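PDB 3DMN: putative DNA helicase from Lactobacillus plantarum, which is of unknown function but is probably, in this C-terminal domain, part of the ATP-driven motor of a UvrD-like DNA helicase. Local coordinates for residues Thr12-Glu17 against Thr139-Ala144; Ala45-Val50 against Glu75-Ala80; Val118-Ala123 against Gln135-Ile140. All coordinates share one frame; numbering follows the deposited sequence.

In the fold
From the N terminus, helix 9-16 supplies the first half of contact 1, whose partner, at the end of helix 134-141, comes more than 120 residues later. Inside that long loop, contact 2 closes a much shorter one by pairing helix 43-59 with helix 71-82. Contact 3 begins only after contact 2 is complete and spans the crossover from strand 118-121 to helix 134-141, sharing Thr139 and Ile140 with contact 1. Contacts 1 and 3 touch, their centres about 8 Å apart, on one face of the parallel sheet. Contact 2 covers the other face, where it meets contact 3 through Trp121 of strand 118-121.

Contact 1: Thr12-Glu17 against Thr139-Ala144; sequences TDFTKE and TICSRA. With ACT (acetate ion), chain G.
Thr15 meets Cys141 and Ser142 with its apolar branch and polar branch set to different tasks. Its methyl CG2 rests on the Cys141 methylene, 3.6 Å from CB, while Thr15 CB lies 3.6 Å from Ser142 OG. The hydroxyl OG1 is held between backbone N and carbonyl carbon (chi1 63°), a turn that lets it bond to the carbonyl of Ile11 one helical turn back and leaves the methyl to face Cys141. A water bridges the two hydroxyls, donating to Thr15 OG1 at 3.0 Å and to Ser142 OG at 2.8 Å; the second link holds for one of two Ser142 conformers, in which OG also bonds to the Tyr138 carbonyl. Deeper in, the edge of the Phe14 ring points CE2 at Cys141 SG, 4.3 Å away. Leu148 of strand 147-153 underlies both side chains.

Beyond the shared surface, a type I turn runs from Cys141 to Ala144. Arg143 lies in this turn; the arginine chain bends at chi2, and the guanidinium takes an acetate ion, probably from the crystallisation liquor, at its edge: NE donates almost straight (172°) to OXT at 3.0 Å, while NH2 is modelled doubtfully close to O. Thr139 CG2 lies 3.3 Å from the acetate O, and Ile140 CG1 is close to the acetate methyl. With an alanine in place of Arg143, the acetate would probably lose its charged mate, and the Leu113 carbonyl its bond from NH1. The sequence of residues 139-144 is consistent with helicase motif VI, whose arginine in UvrD-like relatives reaches toward the phosphates of ATP, and the helix pair packs against the parallel sheet of a P-loop NTPase-like fold.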
loop_
_atom_site.group_PDB
_atom_site.type_symbol
_atom_site.label_atom_id
_atom_site.label_comp_id
_atom_site.label_asym_id
_atom_site.label_seq_id
_atom_site.Cartn_x
_atom_site.Cartn_y
_atom_site.Cartn_z
ATOM N N THR A 12 12.225 2.478 5.333
ATOM C CA THR A 12 13.062 1.402 5.866
ATOM C C THR A 12 12.794 1.171 7.358
ATOM O O THR A 12 12.638 0.043 7.816
ATOM C CB THR A 12 14.542 1.766 5.627
ATOM O OG1 THR A 12 14.772 1.783 4.206
ATOM C CG2 THR A 12 15.457 0.773 6.327
ATOM N N ASP A 13 12.745 2.264 8.108
ATOM C CA ASP A 13 12.533 2.167 9.533
ATOM C C ASP A 13 11.133 1.671 9.923
ATOM O O ASP A 13 10.997 0.876 10.844
ATOM C CB ASP A 13 12.794 3.512 10.201
ATOM C CG ASP A 13 14.256 3.797 10.358
ATOM O OD1 ASP A 13 15.129 2.937 10.038
ATOM O OD2 ASP A 13 14.582 4.933 10.806
ATOM N N PHE A 14 10.115 2.197 9.258
ATOM C CA PHE A 14 8.759 1.699 9.460
ATOM C C PHE A 14 8.666 0.192 9.111
ATOM O O PHE A 14 8.197 -0.642 9.930
ATOM C CB PHE A 14 7.805 2.516 8.597
ATOM C CG PHE A 14 6.394 1.974 8.606
ATOM C CD1 PHE A 14 5.491 2.402 9.576
ATOM C CD2 PHE A 14 5.962 1.124 7.602
ATOM C CE1 PHE A 14 4.151 1.912 9.604
ATOM C CE2 PHE A 14 4.653 0.627 7.601
ATOM C CZ PHE A 14 3.733 1.032 8.574
ATOM N N THR A 15 9.162 -0.180 7.923
ATOM C CA THR A 15 9.004 -1.562 7.518
ATOM C C THR A 15 9.795 -2.558 8.362
ATOM O O THR A 15 9.321 -3.669 8.608
ATOM C CB THR A 15 9.312 -1.760 6.026
ATOM O OG1 THR A 15 10.692 -1.440 5.764
ATOM C CG2 THR A 15 8.401 -0.894 5.171
ATOM N N LYS A 16 10.992 -2.173 8.817
ATOM C CA LYS A 16 11.817 -3.117 9.575
ATOM C C LYS A 16 11.059 -3.602 10.828
ATOM O O LYS A 16 11.237 -4.723 11.267
ATOM C CB LYS A 16 13.176 -2.505 9.945
ATOM C CG LYS A 16 13.109 -1.479 11.055
ATOM C CD LYS A 16 14.380 -0.697 11.194
ATOM C CE LYS A 16 14.176 0.369 12.263
ATOM N NZ LYS A 16 15.565 1.053 12.378
ATOM N N GLU A 17 10.202 -2.748 11.387
ATOM C CA GLU A 17 9.564 -3.054 12.671
ATOM C C GLU A 17 8.353 -3.954 12.475
ATOM O O GLU A 17 7.735 -4.390 13.461
ATOM C CB GLU A 17 9.173 -1.760 13.375
ATOM C CG GLU A 17 10.414 -0.909 13.710
ATOM C CD GLU A 17 10.255 -0.036 14.947
ATOM O OE1 GLU A 17 9.144 0.170 15.436
ATOM O OE2 GLU A 17 11.285 0.543 15.378
ATOM N N THR A 139 7.071 -7.411 3.127
ATOM C CA THR A 139 7.450 -7.442 1.711
ATOM C C THR A 139 6.643 -6.443 0.874
ATOM O O THR A 139 7.188 -5.753 0.045
ATOM C CB THR A 139 7.310 -8.855 1.168
ATOM O OG1 THR A 139 8.187 -9.689 1.926
ATOM C CG2 THR A 139 7.722 -8.912 -0.294
ATOM N N ILE A 140 5.339 -6.391 1.087
ATOM C CA ILE A 140 4.503 -5.446 0.343
ATOM C C ILE A 140 4.940 -4.009 0.609
ATOM O O ILE A 140 5.137 -3.216 -0.313
ATOM C CB ILE A 140 3.052 -5.629 0.729
ATOM C CG1 ILE A 140 2.560 -7.004 0.226
ATOM C CG2 ILE A 140 2.189 -4.489 0.173
ATOM C CD1 ILE A 140 1.117 -7.331 0.718
ATOM N N CYS A 141 5.080 -3.673 1.879
ATOM C CA CYS A 141 5.400 -2.294 2.224
ATOM C C CYS A 141 6.792 -1.927 1.704
ATOM O O CYS A 141 7.016 -0.771 1.310
ATOM C CB CYS A 141 5.335 -2.122 3.741
ATOM S SG CYS A 141 3.681 -2.142 4.404
ATOM N N SER A 142 7.701 -2.907 1.676
ATOM C CA SER A 142 9.087 -2.682 1.299
ATOM C C SER A 142 9.252 -2.421 -0.217
ATOM O O SER A 142 10.339 -2.061 -0.668
ATOM C CB SER A 142 9.981 -3.833 1.795
ATOM O OG SER A 142 10.007 -3.868 3.222
ATOM N N ARG A 143 8.168 -2.609 -0.987
ATOM C CA ARG A 143 8.182 -2.311 -2.432
ATOM C C ARG A 143 8.220 -0.809 -2.680
ATOM O O ARG A 143 8.522 -0.390 -3.790
ATOM C CB ARG A 143 6.962 -2.878 -3.135
ATOM C CG ARG A 143 6.766 -4.372 -2.914
ATOM C CD ARG A 143 7.480 -5.151 -3.929
ATOM N NE ARG A 143 7.389 -6.590 -3.690
ATOM C CZ ARG A 143 8.347 -7.434 -4.050
ATOM N NH1 ARG A 143 9.440 -6.972 -4.664
ATOM N NH2 ARG A 143 8.221 -8.742 -3.794
ATOM N N ALA A 144 7.851 -0.009 -1.666
ATOM C CA ALA A 144 7.830 1.464 -1.828
ATOM C C ALA A 144 9.202 2.043 -1.673
ATOM O O ALA A 144 9.887 1.813 -0.647
ATOM C CB ALA A 144 6.913 2.133 -0.751
HETATM C C ACT G . 5.000 -8.717 -2.347
HETATM O O ACT G . 5.914 -9.259 -3.010
HETATM O OXT ACT G . 4.819 -7.517 -2.544
HETATM C CH3 ACT G . 4.199 -9.486 -1.365
HETATM O O HOH W 1 12.548 -2.804 3.798
#

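Contact 2: Ala45-Val50 against Glu75-Ala80; sequences AGVDQV and EALTKA
Val47 and Leu77 are brought together by extended first torsions: in Val47 (chi1 173°) methyl CG1 takes the position opposite the backbone N, which leaves CG2 beside that N and aimed at the other helix, while in Leu77 CG stands opposite its own N (chi1 176°) and the branch swings CD1 across. The two side chains run alongside one another, each heading for the other's helix, and Val47 CG2 comes 3.9 Å from Leu77 CD1. The same methyl lies 3.9 Å from Ala80 CB, so a single Val47 carbon is gripped by two residues one helical turn apart. Ala80 offers no more than a methyl, and the backbones are correspondingly near: Val47 CA and Ala80 CA are 7.1 Å apart.

These are neighbouring helices of an alpha/beta fold in which every strand runs parallel. Helix 43-59 connects strand 36-40 to strand 64-68, and helix 71-82 continues from strand 64-68 to strand 88-90, two successive beta-alpha-beta crossovers whose helices cover the same face of the sheet.

Under the pair lies the indole of Trp121, from strand 118-121. The two Leu77 branches divide their work, CD1 facing Val47 and CD2 resting on the indole near Trp121 CG. From the other helix, Val50 CG2 approaches Trp121 CE3, and the unadorned backbone of Gly46 reaches the far end of the indole at CZ3. Ile66 of strand 64-68 is touched by Val50 and Leu77 alike. Away from this apolar seam, Asp48 forms a salt bridge with Arg84.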
loop_
_atom_site.group_PDB
_atom_site.type_symbol
_atom_site.label_atom_id
_atom_site.label_comp_id
_atom_site.label_asym_id
_atom_site.label_seq_id
_atom_site.Cartn_x
_atom_site.Cartn_y
_atom_site.Cartn_z
ATOM N N ALA A 45 -15.417 4.120 2.150
ATOM C CA ALA A 45 -14.524 5.130 2.716
ATOM C C ALA A 45 -13.039 4.827 2.447
ATOM O O ALA A 45 -12.193 5.736 2.264
ATOM C CB ALA A 45 -14.772 5.276 4.187
ATOM N N GLY A 46 -12.700 3.534 2.462
ATOM C CA GLY A 46 -11.330 3.143 2.079
ATOM C C GLY A 46 -11.021 3.554 0.659
ATOM O O GLY A 46 -9.954 4.096 0.387
ATOM N N VAL A 47 -11.971 3.303 -0.252
ATOM C CA VAL A 47 -11.778 3.665 -1.657
ATOM C C VAL A 47 -11.647 5.207 -1.775
ATOM O O VAL A 47 -10.805 5.692 -2.527
ATOM C CB VAL A 47 -12.939 3.128 -2.490
ATOM C CG1 VAL A 47 -12.851 3.638 -3.920
ATOM C CG2 VAL A 47 -12.927 1.569 -2.474
ATOM N N ASP A 48 -12.452 5.970 -1.019
ATOM C CA ASP A 48 -12.292 7.436 -0.996
ATOM C C ASP A 48 -10.816 7.795 -0.703
ATOM O O ASP A 48 -10.221 8.704 -1.319
ATOM C CB ASP A 48 -13.108 8.055 0.141
ATOM C CG ASP A 48 -14.629 8.072 -0.121
ATOM O OD1 ASP A 48 -15.090 7.702 -1.232
ATOM O OD2 ASP A 48 -15.369 8.598 0.762
ATOM N N GLN A 49 -10.240 7.115 0.291
ATOM C CA GLN A 49 -8.870 7.471 0.662
ATOM C C GLN A 49 -7.879 7.107 -0.422
ATOM O O GLN A 49 -6.887 7.834 -0.629
ATOM C CB GLN A 49 -8.450 6.879 2.015
ATOM C CG GLN A 49 -7.016 7.247 2.410
ATOM C CD GLN A 49 -6.712 8.748 2.468
ATOM O OE1 GLN A 49 -7.572 9.581 2.788
ATOM N NE2 GLN A 49 -5.459 9.095 2.169
ATOM N N VAL A 50 -8.108 5.991 -1.107
ATOM C CA VAL A 50 -7.248 5.620 -2.243
ATOM C C VAL A 50 -7.322 6.703 -3.345
ATOM O O VAL A 50 -6.302 7.127 -3.902
ATOM C CB VAL A 50 -7.627 4.257 -2.814
ATOM C CG1 VAL A 50 -6.826 3.965 -4.039
ATOM C CG2 VAL A 50 -7.389 3.156 -1.743
ATOM N N GLU A 75 -9.524 -7.386 -7.388
ATOM C CA GLU A 75 -10.665 -7.255 -8.306
ATOM C C GLU A 75 -11.724 -6.328 -7.703
ATOM O O GLU A 75 -12.282 -5.495 -8.410
ATOM C CB GLU A 75 -11.251 -8.647 -8.570
ATOM C CG GLU A 75 -10.378 -9.376 -9.528
ATOM C CD GLU A 75 -10.750 -10.826 -9.692
ATOM O OE1 GLU A 75 -11.427 -11.374 -8.796
ATOM O OE2 GLU A 75 -10.352 -11.416 -10.728
ATOM N N ALA A 76 -12.017 -6.503 -6.409
ATOM C CA ALA A 76 -13.072 -5.691 -5.754
ATOM C C ALA A 76 -12.638 -4.214 -5.766
ATOM O O ALA A 76 -13.444 -3.331 -6.048
ATOM C CB ALA A 76 -13.287 -6.153 -4.343
ATOM N N LEU A 77 -11.358 -3.957 -5.488
ATOM C CA LEU A 77 -10.868 -2.563 -5.449
ATOM C C LEU A 77 -10.910 -1.972 -6.839
ATOM O O LEU A 77 -11.277 -0.806 -7.013
ATOM C CB LEU A 77 -9.452 -2.497 -4.869
ATOM C CG LEU A 77 -8.877 -1.080 -4.892
ATOM C CD1 LEU A 77 -9.741 -0.135 -4.034
ATOM C CD2 LEU A 77 -7.405 -1.050 -4.468
ATOM N N THR A 78 -10.481 -2.766 -7.818
ATOM C CA THR A 78 -10.433 -2.312 -9.214
ATOM C C THR A 78 -11.823 -1.891 -9.683
ATOM O O THR A 78 -11.972 -0.804 -10.268
ATOM C CB THR A 78 -9.799 -3.396 -10.110
ATOM O OG1 THR A 78 -8.432 -3.563 -9.731
ATOM C CG2 THR A 78 -9.911 -2.969 -11.599
ATOM N N LYS A 79 -12.819 -2.743 -9.462
ATOM C CA LYS A 79 -14.196 -2.420 -9.881
ATOM C C LYS A 79 -14.604 -1.090 -9.229
ATOM O O LYS A 79 -15.172 -0.216 -9.881
ATOM C CB LYS A 79 -15.134 -3.540 -9.443
ATOM C CG LYS A 79 -16.588 -3.219 -9.742
ATOM C CD LYS A 79 -17.513 -4.333 -9.264
ATOM C CE LYS A 79 -18.970 -3.890 -9.379
ATOM N NZ LYS A 79 -19.951 -4.923 -8.912
ATOM N N ALA A 80 -14.309 -0.939 -7.934
ATOM C CA ALA A 80 -14.713 0.273 -7.207
ATOM C C ALA A 80 -13.979 1.504 -7.769
ATOM O O ALA A 80 -14.593 2.549 -7.998
ATOM C CB ALA A 80 -14.427 0.127 -5.746
#

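Contact 3: Val118-Ala123 against Gln135-Ile140; sequences VIVWNA and QLLYTI. With ACT (acetate ion), chain K; ACT (acetate ion), chain L.
Val120 receives both Leu137 and Ile140, which come down on it from successive turns of helix 134-141. At the start of residues 135-140, on the side turned from the strand, the Gln135 carbonyl is gripped twice: by the backbone N of Thr139 and, from the opposite face of the carbonyl plane, by Thr139 OG1 at 2.8 Å, which stands 37° out of that plane. The side-chain amide of Gln135 gives a weak bond, NE2 to Thr139 OG1 at 3.1 Å. Leu137 then reaches inward and its CD1 marks the loose end of the packing, 4.5 Å from Val120 CG1.

Strand and helix are two members of a beta-alpha-beta crossover completed by strand 147-153. The axes of residues 118-121 and 135-140 run nearly antiparallel, at 153°, and come within 10.5 Å of each other.

At Ile140 the fit tightens. With chi1 at -67° the CG2 methyl sits opposite the backbone N and approaches the strand, 3.8 Å from Val120 CG2; the two side chains cross obliquely. Ile67 of strand 64-68 and Tyr128 also touch Ile140.

Trp121, which follows Val120, points to the other face of the sheet and donates from NE1 to an acetate O lying in the ring plane, 2.9 Å away. Asn122 binds the same acetate: its CB packs over one indole face toward the rim, and ND2 bonds OXT of that ion at 3.1 Å and OXT of a second acetate at 2.9 Å, both probably from the crystallisation liquor, while OD1 accepts from the backbone N of Val153.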
loop_
_atom_site.group_PDB
_atom_site.type_symbol
_atom_site.label_atom_id
_atom_site.label_comp_id
_atom_site.label_asym_id
_atom_site.label_seq_id
_atom_site.Cartn_x
_atom_site.Cartn_y
_atom_site.Cartn_z
ATOM N N VAL A 118 3.680 3.506 -3.122
ATOM C CA VAL A 118 2.818 2.339 -2.982
ATOM C C VAL A 118 1.660 2.738 -2.090
ATOM O O VAL A 118 1.853 3.399 -1.074
ATOM C CB VAL A 118 3.583 1.144 -2.312
ATOM C CG1 VAL A 118 2.601 0.023 -1.906
ATOM C CG2 VAL A 118 4.650 0.593 -3.305
ATOM N N ILE A 119 0.478 2.280 -2.472
ATOM C CA ILE A 119 -0.673 2.307 -1.538
ATOM C C ILE A 119 -1.012 0.861 -1.197
ATOM O O ILE A 119 -1.317 0.089 -2.107
ATOM C CB ILE A 119 -1.868 2.986 -2.178
ATOM C CG1 ILE A 119 -1.549 4.450 -2.506
ATOM C CG2 ILE A 119 -3.155 2.872 -1.271
ATOM C CD1 ILE A 119 -2.621 5.124 -3.456
ATOM N N VAL A 120 -0.878 0.472 0.079
ATOM C CA VAL A 120 -1.234 -0.875 0.509
ATOM C C VAL A 120 -2.730 -0.912 0.744
ATOM O O VAL A 120 -3.256 -0.246 1.634
ATOM C CB VAL A 120 -0.478 -1.282 1.809
ATOM C CG1 VAL A 120 -0.806 -2.702 2.174
ATOM C CG2 VAL A 120 1.021 -1.111 1.588
ATOM N N TRP A 121 -3.418 -1.755 -0.032
ATOM C CA TRP A 121 -4.879 -1.795 0.085
ATOM C C TRP A 121 -5.337 -2.750 1.190
ATOM O O TRP A 121 -5.099 -3.988 1.170
ATOM C CB TRP A 121 -5.547 -2.170 -1.268
ATOM C CG TRP A 121 -6.994 -2.432 -1.119
ATOM C CD1 TRP A 121 -7.647 -3.638 -1.321
ATOM C CD2 TRP A 121 -7.987 -1.509 -0.660
ATOM N NE1 TRP A 121 -9.008 -3.498 -1.057
ATOM C CE2 TRP A 121 -9.232 -2.205 -0.629
ATOM C CE3 TRP A 121 -7.960 -0.150 -0.305
ATOM C CZ2 TRP A 121 -10.418 -1.576 -0.254
ATOM C CZ3 TRP A 121 -9.160 0.469 0.106
ATOM C CH2 TRP A 121 -10.355 -0.258 0.123
ATOM N N ASN A 122 -6.022 -2.150 2.156
ATOM C CA ASN A 122 -6.728 -2.901 3.205
ATOM C C ASN A 122 -5.791 -3.690 4.114
ATOM O O ASN A 122 -5.931 -4.915 4.290
ATOM C CB ASN A 122 -7.873 -3.755 2.683
ATOM C CG ASN A 122 -9.014 -3.810 3.704
ATOM O OD1 ASN A 122 -8.856 -3.241 4.780
ATOM N ND2 ASN A 122 -10.114 -4.521 3.402
ATOM N N ALA A 123 -4.894 -2.941 4.723
ATOM C CA ALA A 123 -3.957 -3.450 5.721
ATOM C C ALA A 123 -4.651 -3.581 7.083
ATOM O O ALA A 123 -4.194 -2.980 8.080
ATOM C CB ALA A 123 -2.765 -2.466 5.852
ATOM N N GLN A 135 5.727 -11.467 7.261
ATOM C CA GLN A 135 6.686 -11.461 6.137
ATOM C C GLN A 135 6.009 -10.841 4.907
ATOM O O GLN A 135 6.587 -10.000 4.212
ATOM C CB GLN A 135 7.149 -12.882 5.827
ATOM C CG GLN A 135 8.090 -12.941 4.653
ATOM C CD GLN A 135 9.356 -12.144 4.927
ATOM O OE1 GLN A 135 9.903 -12.194 6.026
ATOM N NE2 GLN A 135 9.829 -11.425 3.925
ATOM N N LEU A 136 4.769 -11.255 4.652
ATOM C CA LEU A 136 3.998 -10.688 3.529
ATOM C C LEU A 136 3.809 -9.175 3.655
ATOM O O LEU A 136 4.090 -8.433 2.707
ATOM C CB LEU A 136 2.634 -11.391 3.445
ATOM C CG LEU A 136 1.706 -10.797 2.387
ATOM C CD1 LEU A 136 2.236 -11.062 0.998
ATOM C CD2 LEU A 136 0.295 -11.401 2.537
ATOM N N LEU A 137 3.327 -8.708 4.813
ATOM C CA LEU A 137 3.070 -7.293 4.967
ATOM C C LEU A 137 4.364 -6.502 4.848
ATOM O O LEU A 137 4.396 -5.464 4.186
ATOM C CB LEU A 137 2.384 -7.028 6.315
ATOM C CG LEU A 137 1.974 -5.585 6.565
ATOM C CD1 LEU A 137 0.993 -5.092 5.490
ATOM C CD2 LEU A 137 1.355 -5.500 7.967
ATOM N N TYR A 138 5.437 -7.023 5.441
ATOM C CA TYR A 138 6.760 -6.404 5.307
ATOM C C TYR A 138 7.166 -6.293 3.825
ATOM O O TYR A 138 7.588 -5.237 3.343
ATOM C CB TYR A 138 7.767 -7.280 6.039
ATOM C CG TYR A 138 9.190 -6.895 5.742
ATOM C CD1 TYR A 138 9.752 -5.785 6.360
ATOM C CD2 TYR A 138 9.947 -7.632 4.857
ATOM C CE1 TYR A 138 11.105 -5.436 6.101
ATOM C CE2 TYR A 138 11.258 -7.299 4.577
ATOM C CZ TYR A 138 11.828 -6.201 5.193
ATOM O OH TYR A 138 13.149 -5.895 4.890
ATOM N N THR A 139 7.071 -7.411 3.127
ATOM C CA THR A 139 7.450 -7.442 1.711
ATOM C C THR A 139 6.643 -6.443 0.874
ATOM O O THR A 139 7.188 -5.753 0.045
ATOM C CB THR A 139 7.310 -8.855 1.168
ATOM O OG1 THR A 139 8.187 -9.689 1.926
ATOM C CG2 THR A 139 7.722 -8.912 -0.294
ATOM N N ILE A 140 5.339 -6.391 1.087
ATOM C CA ILE A 140 4.503 -5.446 0.343
ATOM C C ILE A 140 4.940 -4.009 0.609
ATOM O O ILE A 140 5.137 -3.216 -0.313
ATOM C CB ILE A 140 3.052 -5.629 0.729
ATOM C CG1 ILE A 140 2.560 -7.004 0.226
ATOM C CG2 ILE A 140 2.189 -4.489 0.173
ATOM C CD1 ILE A 140 1.117 -7.331 0.718
HETATM C C ACT K . -10.949 -5.823 0.130
HETATM O O ACT K . -10.945 -5.604 -1.156
HETATM O OXT ACT K . -9.882 -6.118 0.763
HETATM C CH3 ACT K . -12.200 -5.728 0.935
HETATM C C ACT L . -13.606 -4.571 4.294
HETATM O O ACT L . -13.524 -4.330 3.061
HETATM O OXT ACT L . -12.562 -4.778 4.954
HETATM C CH3 ACT L . -14.946 -4.605 4.969
#